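Local coordinates for protein glycoside Hydrolase (Bacteroides plebeius, PDB 5T3B) that probably hydrolyses glycosidic bonds in polysaccharides, as a glycoside hydrolase family 50 enzyme of a human gut bacterium, at residues W366-K377 with H421-N431. Residues are numbered along the deposited sequence; the frame is centred on the assembly and turned at random.
Sequences WSPEKGYMDGWK and HFTLGLLEAKN. With EDO (1,2-ethanediol), chain H; EDO (1,2-ethanediol), chain P.
Ser367 lies beside Phe422, Pro368 beside Gly425 and Met373 beside Ala429, so segments 366-377 and 421-431 run the same way. A loop leading into helix 370-379 thus meets the last turns of helix 412-427 and the residues after it. The closest backbones are at Pro368 and Gly425, with CA atoms 5.6 Å apart; a CB on Gly425 would clash with Pro368 CG. Pro368 CG sits over the centre of the Phe422 ring, a CH-pi contact 3.7 Å from the centroid. Trp366 O meets the edge of that ring. An alanine in place of Phe422 would probably leave the Pro368 ring without the aromatic face it packs on and open a gap there. Trp366 makes an offset stack with His421, planes at 27°. His421 turns its CG away from the backbone N (chi1 177°), and its NE2 meets Ser367 OG at the ring edge, in plane, in a 2.8 Å hydrogen bond. Met373 SD packs on Leu426 CD2 and Ala429 CB. Met373 O accepts from Asn431 ND2 (3.0 Å) and, from the opposite face of its carbonyl plane, from Lys377 N. Asn431 also pairs through its backbone with Phe385 of strand 385-394. Apolar packing thus fills the middle of this largely buried seam, with a hydrogen bond toward each end.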
loop_
_atom_site.group_PDB
_atom_site.type_symbol
_atom_site.label_atom_id
_atom_site.label_comp_id
_atom_site.label_asym_id
_atom_site.label_seq_id
_atom_site.Cartn_x
_atom_site.Cartn_y
_atom_site.Cartn_z
ATOM N N TRP A 366 -0.817 -14.373 7.651
ATOM C CA TRP A 366 -0.420 -13.937 8.969
ATOM C C TRP A 366 0.956 -13.273 8.916
ATOM O O TRP A 366 1.225 -12.291 9.629
ATOM C CB TRP A 366 -0.476 -15.120 9.970
ATOM C CG TRP A 366 -0.193 -14.693 11.369
ATOM C CD1 TRP A 366 0.888 -15.023 12.146
ATOM C CD2 TRP A 366 -1.028 -13.848 12.174
ATOM N NE1 TRP A 366 0.764 -14.456 13.380
ATOM C CE2 TRP A 366 -0.393 -13.700 13.412
ATOM C CE3 TRP A 366 -2.248 -13.225 11.956
ATOM C CZ2 TRP A 366 -0.965 -12.957 14.447
ATOM C CZ3 TRP A 366 -2.774 -12.463 12.951
ATOM C CH2 TRP A 366 -2.146 -12.351 14.186
ATOM N N SER A 367 1.874 -13.885 8.150
ATOM C CA SER A 367 3.248 -13.417 8.065
ATOM C C SER A 367 3.555 -12.986 6.626
ATOM O O SER A 367 3.224 -13.697 5.666
ATOM C CB SER A 367 4.196 -14.529 8.452
ATOM O OG SER A 367 3.901 -15.077 9.708
ATOM N N PRO A 368 4.247 -11.848 6.450
ATOM C CA PRO A 368 4.803 -11.561 5.132
ATOM C C PRO A 368 5.648 -12.713 4.614
ATOM O O PRO A 368 6.354 -13.328 5.407
ATOM C CB PRO A 368 5.631 -10.319 5.406
ATOM C CG PRO A 368 5.007 -9.708 6.564
ATOM C CD PRO A 368 4.603 -10.819 7.422
ATOM N N GLU A 369 5.525 -13.039 3.329
ATOM C CA GLU A 369 6.157 -14.247 2.811
ATOM C C GLU A 369 7.513 -13.872 2.220
ATOM O O GLU A 369 7.572 -13.326 1.136
ATOM C CB GLU A 369 5.240 -14.835 1.753
ATOM C CG GLU A 369 3.896 -15.290 2.297
ATOM C CD GLU A 369 2.842 -15.364 1.238
ATOM O OE1 GLU A 369 2.403 -14.281 0.746
ATOM O OE2 GLU A 369 2.488 -16.493 0.873
ATOM N N LYS A 370 8.578 -14.157 2.959
ATOM C CA LYS A 370 9.878 -13.669 2.539
ATOM C C LYS A 370 10.318 -14.259 1.199
ATOM O O LYS A 370 10.964 -13.565 0.428
ATOM C CB LYS A 370 10.901 -13.940 3.675
ATOM C CG LYS A 370 12.289 -13.414 3.439
ATOM C CD LYS A 370 12.298 -11.914 3.256
ATOM C CE LYS A 370 13.671 -11.291 3.525
ATOM N NZ LYS A 370 14.742 -11.870 2.695
ATOM N N GLY A 371 9.962 -15.491 0.901
ATOM C CA GLY A 371 10.288 -16.031 -0.410
ATOM C C GLY A 371 9.639 -15.260 -1.547
ATOM O O GLY A 371 10.272 -14.972 -2.553
ATOM N N TYR A 372 8.371 -14.913 -1.385
ATOM C CA TYR A 372 7.702 -14.090 -2.395
ATOM C C TYR A 372 8.296 -12.662 -2.439
ATOM O O TYR A 372 8.464 -12.106 -3.522
ATOM C CB TYR A 372 6.177 -14.056 -2.240
ATOM C CG TYR A 372 5.524 -15.313 -2.653
ATOM C CD1 TYR A 372 5.535 -15.735 -3.970
ATOM C CD2 TYR A 372 4.857 -16.102 -1.732
ATOM C CE1 TYR A 372 4.890 -16.907 -4.343
ATOM C CE2 TYR A 372 4.272 -17.317 -2.129
ATOM C CZ TYR A 372 4.312 -17.685 -3.439
ATOM O OH TYR A 372 3.691 -18.869 -3.877
ATOM N N MET A 373 8.637 -12.091 -1.279
ATOM C CA MET A 373 9.182 -10.749 -1.296
ATOM C C MET A 373 10.565 -10.728 -1.940
ATOM O O MET A 373 10.915 -9.765 -2.660
ATOM C CB MET A 373 9.225 -10.171 0.121
ATOM C CG MET A 373 7.851 -9.972 0.716
ATOM S SD MET A 373 7.784 -9.106 2.289
ATOM C CE MET A 373 8.647 -10.188 3.416
ATOM N N ASP A 374 11.353 -11.776 -1.726
ATOM C CA ASP A 374 12.619 -11.910 -2.451
ATOM C C ASP A 374 12.406 -12.098 -3.951
ATOM O O ASP A 374 13.118 -11.538 -4.775
ATOM C CB ASP A 374 13.394 -13.117 -1.944
ATOM C CG ASP A 374 13.998 -12.949 -0.536
ATOM O OD1 ASP A 374 13.947 -11.831 0.029
ATOM O OD2 ASP A 374 14.519 -13.955 0.006
ATOM N N GLY A 375 11.397 -12.870 -4.325
ATOM C CA GLY A 375 11.011 -12.950 -5.706
ATOM C C GLY A 375 10.656 -11.609 -6.302
ATOM O O GLY A 375 11.062 -11.288 -7.433
ATOM N N TRP A 376 9.882 -10.823 -5.558
ATOM C CA TRP A 376 9.536 -9.487 -6.025
ATOM C C TRP A 376 10.783 -8.644 -6.307
ATOM O O TRP A 376 10.792 -7.830 -7.227
ATOM C CB TRP A 376 8.588 -8.762 -5.060
ATOM C CG TRP A 376 7.261 -9.391 -4.960
ATOM C CD1 TRP A 376 6.669 -10.234 -5.831
ATOM C CD2 TRP A 376 6.334 -9.285 -3.852
ATOM N NE1 TRP A 376 5.436 -10.643 -5.368
ATOM C CE2 TRP A 376 5.210 -10.053 -4.160
ATOM C CE3 TRP A 376 6.338 -8.566 -2.655
ATOM C CZ2 TRP A 376 4.139 -10.154 -3.305
ATOM C CZ3 TRP A 376 5.264 -8.661 -1.808
ATOM C CH2 TRP A 376 4.182 -9.482 -2.112
ATOM N N LYS A 377 11.787 -8.767 -5.442
ATOM C CA LYS A 377 12.999 -8.028 -5.652
ATOM C C LYS A 377 13.625 -8.340 -7.003
ATOM O O LYS A 377 14.025 -7.441 -7.750
ATOM C CB LYS A 377 13.975 -8.297 -4.527
ATOM C CG LYS A 377 15.217 -7.427 -4.571
ATOM C CD LYS A 377 16.288 -7.911 -3.614
ATOM C CE LYS A 377 15.861 -7.794 -2.153
ATOM N NZ LYS A 377 16.967 -8.261 -1.238
ATOM N N HIS A 421 4.132 -8.008 14.426
ATOM C CA HIS A 421 4.563 -9.196 13.691
ATOM C C HIS A 421 4.670 -8.888 12.182
ATOM O O HIS A 421 5.641 -9.228 11.515
ATOM C CB HIS A 421 3.549 -10.306 13.946
ATOM C CG HIS A 421 3.799 -11.564 13.219
ATOM N ND1 HIS A 421 4.643 -12.516 13.676
ATOM C CD2 HIS A 421 3.363 -11.981 12.029
ATOM C CE1 HIS A 421 4.681 -13.495 12.818
ATOM N NE2 HIS A 421 3.936 -13.191 11.790
ATOM N N PHE A 422 3.624 -8.263 11.648
ATOM C CA PHE A 422 3.591 -8.059 10.197
ATOM C C PHE A 422 4.673 -7.051 9.807
ATOM O O PHE A 422 5.420 -7.289 8.816
ATOM C CB PHE A 422 2.184 -7.603 9.741
ATOM C CG PHE A 422 1.881 -7.925 8.315
ATOM C CD1 PHE A 422 1.482 -9.197 7.975
ATOM C CD2 PHE A 422 2.033 -6.999 7.320
ATOM C CE1 PHE A 422 1.259 -9.573 6.668
ATOM C CE2 PHE A 422 1.797 -7.368 5.994
ATOM C CZ PHE A 422 1.403 -8.625 5.677
ATOM N N THR A 423 4.791 -5.955 10.536
ATOM C CA THR A 423 5.760 -4.944 10.195
ATOM C C THR A 423 7.193 -5.432 10.375
ATOM O O THR A 423 8.047 -5.072 9.562
ATOM C CB THR A 423 5.505 -3.653 10.956
ATOM O OG1 THR A 423 5.585 -3.845 12.372
ATOM C CG2 THR A 423 4.180 -3.026 10.526
ATOM N N LEU A 424 7.479 -6.231 11.397
ATOM C CA LEU A 424 8.833 -6.790 11.504
ATOM C C LEU A 424 9.164 -7.621 10.288
ATOM O O LEU A 424 10.305 -7.589 9.806
ATOM C CB LEU A 424 9.007 -7.566 12.798
ATOM C CG LEU A 424 9.071 -6.760 14.073
ATOM C CD1 LEU A 424 8.872 -7.602 15.304
ATOM C CD2 LEU A 424 10.373 -5.984 14.163
ATOM N N GLY A 425 8.198 -8.388 9.812
ATOM C CA GLY A 425 8.399 -9.142 8.612
ATOM C C GLY A 425 8.742 -8.305 7.410
ATOM O O GLY A 425 9.579 -8.666 6.594
ATOM N N LEU A 426 8.051 -7.156 7.288
ATOM C CA LEU A 426 8.293 -6.210 6.182
ATOM C C LEU A 426 9.656 -5.528 6.354
ATOM O O LEU A 426 10.329 -5.263 5.350
ATOM C CB LEU A 426 7.205 -5.194 6.111
ATOM C CG LEU A 426 5.835 -5.670 5.785
ATOM C CD1 LEU A 426 4.810 -4.565 5.761
ATOM C CD2 LEU A 426 5.815 -6.483 4.476
ATOM N N LEU A 427 10.057 -5.209 7.583
ATOM C CA LEU A 427 11.340 -4.550 7.828
ATOM C C LEU A 427 12.489 -5.379 7.318
ATOM O O LEU A 427 13.532 -4.832 6.979
ATOM C CB LEU A 427 11.491 -4.154 9.287
ATOM C CG LEU A 427 10.641 -2.989 9.745
ATOM C CD1 LEU A 427 10.574 -2.933 11.272
ATOM C CD2 LEU A 427 11.071 -1.687 9.150
ATOM N N GLU A 428 12.352 -6.707 7.344
ATOM C CA GLU A 428 13.415 -7.550 6.843
ATOM C C GLU A 428 13.556 -7.548 5.328
ATOM O O GLU A 428 14.595 -7.983 4.802
ATOM C CB GLU A 428 13.226 -8.991 7.328
ATOM C CG GLU A 428 13.317 -9.153 8.808
ATOM C CD GLU A 428 13.633 -10.566 9.228
ATOM O OE1 GLU A 428 14.789 -11.024 9.040
ATOM O OE2 GLU A 428 12.726 -11.187 9.750
ATOM N N ALA A 429 12.543 -7.107 4.631
ATOM C CA ALA A 429 12.583 -7.044 3.181
ATOM C C ALA A 429 13.279 -5.759 2.749
ATOM O O ALA A 429 12.699 -4.656 2.853
ATOM C CB ALA A 429 11.178 -7.118 2.573
ATOM N N LYS A 430 14.482 -5.872 2.207
ATOM C CA LYS A 430 15.266 -4.709 1.812
ATOM C C LYS A 430 14.679 -3.962 0.629
ATOM O O LYS A 430 15.020 -2.797 0.391
ATOM C CB LYS A 430 16.676 -5.136 1.482
ATOM C CG LYS A 430 17.476 -5.650 2.656
ATOM C CD LYS A 430 18.961 -5.788 2.301
ATOM C CE LYS A 430 19.670 -6.886 3.071
ATOM N NZ LYS A 430 21.021 -6.917 2.503
ATOM N N ASN A 431 13.774 -4.636 -0.091
ATOM C CA ASN A 431 13.040 -4.032 -1.172
ATOM C C ASN A 431 11.689 -3.434 -0.785
ATOM O O ASN A 431 10.978 -2.939 -1.672
ATOM C CB ASN A 431 12.826 -5.014 -2.355
ATOM C CG ASN A 431 12.153 -6.291 -1.949
ATOM O OD1 ASN A 431 12.440 -6.883 -0.894
ATOM N ND2 ASN A 431 11.338 -6.806 -2.858
HETATM C C1 EDO H . 7.493 -15.882 7.230
HETATM O O1 EDO H . 7.274 -17.271 7.229
HETATM C C2 EDO H . 8.806 -15.506 6.577
HETATM O O2 EDO H . 8.752 -15.992 5.192
HETATM C C1 EDO P . 6.428 -17.675 11.448
HETATM O O1 EDO P . 6.200 -16.884 10.262
HETATM C C2 EDO P . 5.522 -17.177 12.544
HETATM O O2 EDO P . 6.128 -16.446 13.683
HETATM O O HOH W 1 13.118 -9.279 0.446
HETATM O O HOH W 2 10.542 -5.461 -5.321
HETATM O O HOH W 3 15.612 -8.401 1.244
#